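Mercuric reductase (Metallosphaera sedula, PDB 4YWO) probably catalyses the NADPH-dependent reduction of mercuric ion to elemental mercury, as an FAD-containing homodimeric flavoenzyme. Local coordinates at residues D157-S169 / A258-N270. Residues are numbered along the deposited sequence; the frame is centred on the assembly and turned at random.
Sequences DKVGFWTNREALS and ADEILLATGRKPN. With FAD (flavin-adenine dinucleotide), chain B.
Trp162 and Leu262 form a single parallel beta bridge, by which the 157-169 segment joins the outer strand, 260-263, of a Rossmann-type parallel sheet and illustrates how two bonds can dock an irregular chain. Trp162 N donates to Ile261 O at 2.8 Å, and Leu263 N returns a bond to Trp162 O at 2.9 Å, both nearly straight. Side chains then clasp across the bridge. Glu260, its CG anti to the backbone N (chi1 -168°) and its chain bent at chi2, lays that CG over the Trp162 indole, 3.5 Å from the centroid of its five-membered ring. Its carboxylate, only 23° from the ring plane, is held by Arg172 at OE1, and by Lys247 and Ile261 N at OE2. The opposite indole face meets Glu166 CB. Leu263 CD1 sits over one face of Phe161, displaced toward its rim. Next along the chain, Thr163 and Glu166 close a capping box at the start of helix 164-168: Glu166 OE1 accepts from both Thr163 N and Thr163 OG1. This turn brings Asn164 to the flavin pocket, where its ND2 donates to Val56 O and two waters bridge its amide to Arg267 NH1; Arg267 NE is hydrogen-bonded to Ser146 OG. The guanidinium presents one face to flavin methyl C8M, 3.6 Å from Arg267 NH1.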
loop_
_atom_site.group_PDB
_atom_site.type_symbol
_atom_site.label_atom_id
_atom_site.label_comp_id
_atom_site.label_asym_id
_atom_site.label_seq_id
_atom_site.Cartn_x
_atom_site.Cartn_y
_atom_site.Cartn_z
ATOM N N ASP A 157 24.259 33.135 -10.021
ATOM C CA ASP A 157 24.460 32.766 -11.390
ATOM C C ASP A 157 25.912 32.661 -11.739
ATOM O O ASP A 157 26.292 31.782 -12.453
ATOM C CB ASP A 157 23.718 33.713 -12.307
ATOM C CG ASP A 157 22.223 33.701 -12.029
ATOM O OD1 ASP A 157 21.520 32.729 -12.416
ATOM O OD2 ASP A 157 21.753 34.640 -11.361
ATOM N N LYS A 158 26.758 33.506 -11.176
ATOM C CA LYS A 158 28.178 33.473 -11.495
ATOM C C LYS A 158 28.882 32.271 -10.878
ATOM O O LYS A 158 29.703 31.621 -11.503
ATOM C CB LYS A 158 28.809 34.811 -11.023
ATOM C CG LYS A 158 30.327 34.845 -10.855
ATOM C CD LYS A 158 30.863 36.299 -10.814
ATOM C CE LYS A 158 30.213 37.198 -9.739
ATOM N NZ LYS A 158 30.355 36.629 -8.372
ATOM N N VAL A 159 28.522 31.934 -9.653
ATOM C CA VAL A 159 29.063 30.747 -8.976
ATOM C C VAL A 159 28.524 29.399 -9.524
ATOM O O VAL A 159 29.267 28.419 -9.588
ATOM C CB VAL A 159 28.834 30.904 -7.463
ATOM C CG1 VAL A 159 29.165 29.640 -6.714
ATOM C CG2 VAL A 159 29.649 32.075 -6.862
ATOM N N GLY A 160 27.285 29.412 -9.992
ATOM C CA GLY A 160 26.682 28.229 -10.699
ATOM C C GLY A 160 26.034 27.310 -9.636
ATOM O O GLY A 160 26.285 27.404 -8.437
ATOM N N PHE A 161 25.185 26.423 -10.129
ATOM C CA PHE A 161 24.341 25.592 -9.187
ATOM C C PHE A 161 23.788 24.441 -10.037
ATOM O O PHE A 161 23.879 24.384 -11.239
ATOM C CB PHE A 161 23.222 26.436 -8.590
ATOM C CG PHE A 161 22.356 27.116 -9.598
ATOM C CD1 PHE A 161 21.324 26.495 -10.255
ATOM C CD2 PHE A 161 22.648 28.436 -10.029
ATOM C CE1 PHE A 161 20.592 27.104 -11.286
ATOM C CE2 PHE A 161 21.899 29.055 -11.012
ATOM C CZ PHE A 161 20.888 28.427 -11.683
ATOM N N TRP A 162 23.211 23.470 -9.329
ATOM C CA TRP A 162 22.498 22.377 -9.894
ATOM C C TRP A 162 20.993 22.637 -9.703
ATOM O O TRP A 162 20.567 23.248 -8.714
ATOM C CB TRP A 162 22.845 21.074 -9.254
ATOM C CG TRP A 162 24.148 20.520 -9.594
ATOM C CD1 TRP A 162 25.046 21.004 -10.520
ATOM C CD2 TRP A 162 24.709 19.302 -9.079
ATOM N NE1 TRP A 162 26.154 20.153 -10.587
ATOM C CE2 TRP A 162 25.959 19.117 -9.702
ATOM C CE3 TRP A 162 24.288 18.387 -8.127
ATOM C CZ2 TRP A 162 26.778 18.049 -9.393
ATOM C CZ3 TRP A 162 25.151 17.337 -7.793
ATOM C CH2 TRP A 162 26.335 17.151 -8.465
ATOM N N THR A 163 20.251 22.109 -10.654
ATOM C CA THR A 163 18.822 21.917 -10.501
ATOM C C THR A 163 18.597 20.396 -10.455
ATOM O O THR A 163 19.537 19.601 -10.474
ATOM C CB THR A 163 17.979 22.493 -11.609
ATOM O OG1 THR A 163 18.203 21.798 -12.836
ATOM C CG2 THR A 163 18.248 23.971 -11.789
ATOM N N ASN A 164 17.323 19.966 -10.436
ATOM C CA ASN A 164 17.068 18.520 -10.541
ATOM C C ASN A 164 17.751 17.786 -11.668
ATOM O O ASN A 164 18.168 16.628 -11.487
ATOM C CB ASN A 164 15.505 18.301 -10.576
ATOM C CG ASN A 164 14.842 18.995 -11.762
ATOM O OD1 ASN A 164 14.786 20.212 -11.823
ATOM N ND2 ASN A 164 14.454 18.234 -12.808
ATOM N N ARG A 165 17.864 18.423 -12.837
ATOM C CA ARG A 165 18.446 17.814 -13.973
ATOM C C ARG A 165 19.870 17.380 -13.660
ATOM O O ARG A 165 20.261 16.255 -13.936
ATOM C CB ARG A 165 18.446 18.803 -15.163
ATOM C CG ARG A 165 19.012 18.207 -16.371
ATOM C CD ARG A 165 19.035 19.218 -17.541
ATOM N NE ARG A 165 17.694 19.693 -17.832
ATOM C CZ ARG A 165 16.808 19.038 -18.617
ATOM N NH1 ARG A 165 17.109 17.873 -19.199
ATOM N NH2 ARG A 165 15.604 19.552 -18.813
ATOM N N GLU A 166 20.648 18.278 -13.118
ATOM C CA GLU A 166 22.031 17.944 -12.824
ATOM C C GLU A 166 22.182 17.044 -11.667
ATOM O O GLU A 166 23.090 16.237 -11.648
ATOM C CB GLU A 166 22.817 19.234 -12.604
ATOM C CG GLU A 166 22.902 20.098 -13.829
ATOM C CD GLU A 166 21.699 20.954 -14.136
ATOM O OE1 GLU A 166 20.901 21.323 -13.287
ATOM O OE2 GLU A 166 21.418 21.155 -15.320
ATOM N N ALA A 167 21.311 17.195 -10.634
ATOM C CA ALA A 167 21.410 16.325 -9.433
ATOM C C ALA A 167 21.090 14.859 -9.788
ATOM O O ALA A 167 21.570 13.931 -9.131
ATOM C CB ALA A 167 20.498 16.851 -8.296
ATOM N N LEU A 168 20.277 14.643 -10.842
ATOM C CA LEU A 168 20.000 13.287 -11.324
ATOM C C LEU A 168 21.042 12.673 -12.280
ATOM O O LEU A 168 21.065 11.468 -12.497
ATOM C CB LEU A 168 18.591 13.218 -11.863
ATOM C CG LEU A 168 17.456 13.475 -10.853
ATOM C CD1 LEU A 168 16.106 13.748 -11.523
ATOM C CD2 LEU A 168 17.393 12.326 -9.846
ATOM N N SER A 169 21.835 13.525 -12.919
ATOM C CA SER A 169 22.931 13.099 -13.764
ATOM C C SER A 169 24.173 13.918 -13.402
ATOM O O SER A 169 24.653 14.740 -14.225
ATOM C CB SER A 169 22.589 13.352 -15.207
ATOM O OG SER A 169 21.481 12.650 -15.595
ATOM N N ALA A 258 30.010 24.415 0.659
ATOM C CA ALA A 258 29.763 23.101 0.136
ATOM C C ALA A 258 30.358 22.983 -1.207
ATOM O O ALA A 258 30.558 24.014 -1.895
ATOM C CB ALA A 258 28.230 22.875 0.038
ATOM N N ASP A 259 30.546 21.778 -1.679
ATOM C CA ASP A 259 31.030 21.534 -3.018
ATOM C C ASP A 259 30.079 21.991 -4.117
ATOM O O ASP A 259 30.494 22.384 -5.198
ATOM C CB ASP A 259 31.350 20.049 -3.293
ATOM C CG ASP A 259 32.499 19.535 -2.517
ATOM O OD1 ASP A 259 33.301 20.408 -2.067
ATOM O OD2 ASP A 259 32.597 18.276 -2.298
ATOM N N GLU A 260 28.740 21.876 -3.848
ATOM C CA GLU A 260 27.799 22.183 -4.814
ATOM C C GLU A 260 26.551 22.741 -4.093
ATOM O O GLU A 260 26.381 22.526 -2.900
ATOM C CB GLU A 260 27.472 20.901 -5.581
ATOM C CG GLU A 260 26.681 21.090 -6.870
ATOM C CD GLU A 260 27.258 22.225 -7.719
ATOM O OE1 GLU A 260 28.202 21.950 -8.501
ATOM O OE2 GLU A 260 26.783 23.384 -7.596
ATOM N N ILE A 261 25.757 23.466 -4.858
ATOM C CA ILE A 261 24.488 24.046 -4.479
ATOM C C ILE A 261 23.378 23.433 -5.353
ATOM O O ILE A 261 23.508 23.323 -6.561
ATOM C CB ILE A 261 24.480 25.563 -4.610
ATOM C CG1 ILE A 261 25.449 26.180 -3.595
ATOM C CG2 ILE A 261 23.118 26.120 -4.349
ATOM C CD1 ILE A 261 25.741 27.640 -4.080
ATOM N N LEU A 262 22.291 22.989 -4.694
ATOM C CA LEU A 262 21.131 22.423 -5.405
ATOM C C LEU A 262 19.948 23.349 -5.119
ATOM O O LEU A 262 19.593 23.578 -3.937
ATOM C CB LEU A 262 20.766 20.957 -4.961
ATOM C CG LEU A 262 19.412 20.515 -5.500
ATOM C CD1 LEU A 262 19.373 20.352 -6.998
ATOM C CD2 LEU A 262 19.177 19.218 -4.742
ATOM N N LEU A 263 19.386 23.947 -6.145
ATOM C CA LEU A 263 18.140 24.711 -6.045
ATOM C C LEU A 263 16.926 23.751 -6.001
ATOM O O LEU A 263 16.777 22.924 -6.911
ATOM C CB LEU A 263 17.935 25.610 -7.211
ATOM C CG LEU A 263 18.990 26.659 -7.347
ATOM C CD1 LEU A 263 18.619 27.523 -8.584
ATOM C CD2 LEU A 263 19.173 27.462 -6.081
ATOM N N ALA A 264 16.136 23.877 -4.946
ATOM C CA ALA A 264 14.882 23.142 -4.760
ATOM C C ALA A 264 13.829 24.090 -4.213
ATOM O O ALA A 264 13.165 23.838 -3.230
ATOM C CB ALA A 264 15.143 21.992 -3.840
ATOM N N THR A 265 13.744 25.264 -4.866
ATOM C CA THR A 265 12.928 26.426 -4.401
ATOM C C THR A 265 11.682 26.543 -5.264
ATOM O O THR A 265 11.034 27.562 -5.224
ATOM C CB THR A 265 13.709 27.762 -4.565
ATOM O OG1 THR A 265 14.298 27.839 -5.885
ATOM C CG2 THR A 265 14.804 27.799 -3.625
ATOM N N GLY A 266 11.320 25.491 -5.970
ATOM C CA GLY A 266 10.051 25.504 -6.653
ATOM C C GLY A 266 10.189 25.508 -8.175
ATOM O O GLY A 266 11.302 25.441 -8.696
ATOM N N ARG A 267 9.036 25.639 -8.869
ATOM C CA ARG A 267 8.967 25.580 -10.288
ATOM C C ARG A 267 8.055 26.714 -10.795
ATOM O O ARG A 267 7.121 27.050 -10.132
ATOM C CB ARG A 267 8.280 24.336 -10.767
ATOM C CG ARG A 267 8.612 23.002 -10.125
ATOM C CD ARG A 267 9.744 22.374 -10.807
ATOM N NE ARG A 267 9.440 21.915 -12.200
ATOM C CZ ARG A 267 10.349 21.475 -13.045
ATOM N NH1 ARG A 267 11.614 21.314 -12.662
ATOM N NH2 ARG A 267 9.980 21.124 -14.250
ATOM N N LYS A 268 8.404 27.221 -11.943
ATOM C CA LYS A 268 7.718 28.339 -12.646
ATOM C C LYS A 268 7.006 27.757 -13.861
ATOM O O LYS A 268 7.626 27.150 -14.709
ATOM C CB LYS A 268 8.741 29.360 -13.088
ATOM C CG LYS A 268 8.062 30.540 -13.725
ATOM C CD LYS A 268 9.047 31.626 -14.032
ATOM C CE LYS A 268 8.343 32.880 -14.543
ATOM N NZ LYS A 268 9.353 33.829 -15.109
ATOM N N PRO A 269 5.686 28.023 -13.998
ATOM C CA PRO A 269 5.037 27.553 -15.206
ATOM C C PRO A 269 5.638 28.135 -16.457
ATOM O O PRO A 269 6.062 29.288 -16.492
ATOM C CB PRO A 269 3.629 28.091 -15.027
ATOM C CG PRO A 269 3.382 28.086 -13.533
ATOM C CD PRO A 269 4.697 28.449 -12.984
ATOM N N ASN A 270 5.653 27.338 -17.504
ATOM C CA ASN A 270 6.207 27.735 -18.830
ATOM C C ASN A 270 5.150 28.487 -19.625
ATOM O O ASN A 270 4.458 27.920 -20.382
ATOM C CB ASN A 270 6.657 26.514 -19.583
ATOM C CG ASN A 270 7.953 25.892 -18.998
ATOM O OD1 ASN A 270 8.784 26.616 -18.397
ATOM N ND2 ASN A 270 8.114 24.566 -19.163
HETATM P PA FAD B . 5.819 18.801 -18.945
HETATM O O1A FAD B . 5.926 17.295 -18.959
HETATM O O2A FAD B . 7.037 19.640 -18.642
HETATM O O5B FAD B . 5.219 19.275 -20.362
HETATM C C5B FAD B . 5.859 20.308 -21.110
HETATM C C4B FAD B . 6.446 19.720 -22.387
HETATM O O4B FAD B . 5.983 20.464 -23.517
HETATM C C3B FAD B . 7.965 19.783 -22.376
HETATM O O3B FAD B . 8.511 18.465 -22.480
HETATM C C2B FAD B . 8.363 20.608 -23.583
HETATM O O2B FAD B . 9.169 19.824 -24.468
HETATM C C1B FAD B . 7.069 21.008 -24.274
HETATM N N9A FAD B . 6.960 22.487 -24.315
HETATM C C8A FAD B . 7.087 23.315 -23.261
HETATM N N7A FAD B . 6.932 24.611 -23.635
HETATM C C5A FAD B . 6.700 24.624 -24.961
HETATM C C6A FAD B . 6.448 25.659 -25.991
HETATM N N6A FAD B . 6.413 26.975 -25.669
HETATM N N1A FAD B . 6.254 25.246 -27.264
HETATM C C2A FAD B . 6.286 23.942 -27.597
HETATM N N3A FAD B . 6.509 22.951 -26.714
HETATM C C4A FAD B . 6.719 23.222 -25.404
HETATM N N1 FAD B . 5.122 14.095 -9.828
HETATM C C2 FAD B . 4.559 12.992 -9.275
HETATM O O2 FAD B . 3.322 12.837 -9.371
HETATM N N3 FAD B . 5.277 12.057 -8.626
HETATM C C4 FAD B . 6.603 12.149 -8.480
HETATM O O4 FAD B . 7.243 11.263 -7.871
HETATM C C4X FAD B . 7.298 13.326 -9.056
HETATM N N5 FAD B . 8.635 13.493 -8.951
HETATM C C5X FAD B . 9.240 14.579 -9.488
HETATM C C6 FAD B . 10.616 14.730 -9.368
HETATM C C7 FAD B . 11.246 15.842 -9.917
HETATM C C7M FAD B . 12.737 16.003 -9.785
HETATM C C8 FAD B . 10.448 16.872 -10.632
HETATM C C8M FAD B . 11.132 18.076 -11.225
HETATM C C9 FAD B . 9.071 16.726 -10.755
HETATM C C9A FAD B . 8.442 15.614 -10.207
HETATM N N10 FAD B . 7.047 15.457 -10.326
HETATM C C10 FAD B . 6.451 14.317 -9.756
HETATM C "C1'" FAD B . 6.236 16.457 -11.026
HETATM C "C2'" FAD B . 5.879 15.940 -12.414
HETATM O "O2'" FAD B . 7.070 15.516 -13.087
HETATM C "C3'" FAD B . 5.187 17.019 -13.238
HETATM O "O3'" FAD B . 4.088 17.556 -12.494
HETATM C "C4'" FAD B . 4.680 16.456 -14.559
HETATM O "O4'" FAD B . 5.792 16.095 -15.384
HETATM C "C5'" FAD B . 3.815 17.475 -15.292
HETATM O "O5'" FAD B . 3.816 17.185 -16.688
HETATM P P FAD B . 3.341 18.294 -17.753
HETATM O O1P FAD B . 3.085 17.603 -19.071
HETATM O O2P FAD B . 2.256 19.128 -17.116
HETATM O O3P FAD B . 4.653 19.213 -17.914
HETATM O O HOH W 1 13.268 20.201 -14.971
HETATM O O HOH W 2 15.531 21.945 -9.013
HETATM O O HOH W 3 13.119 21.680 -10.068
#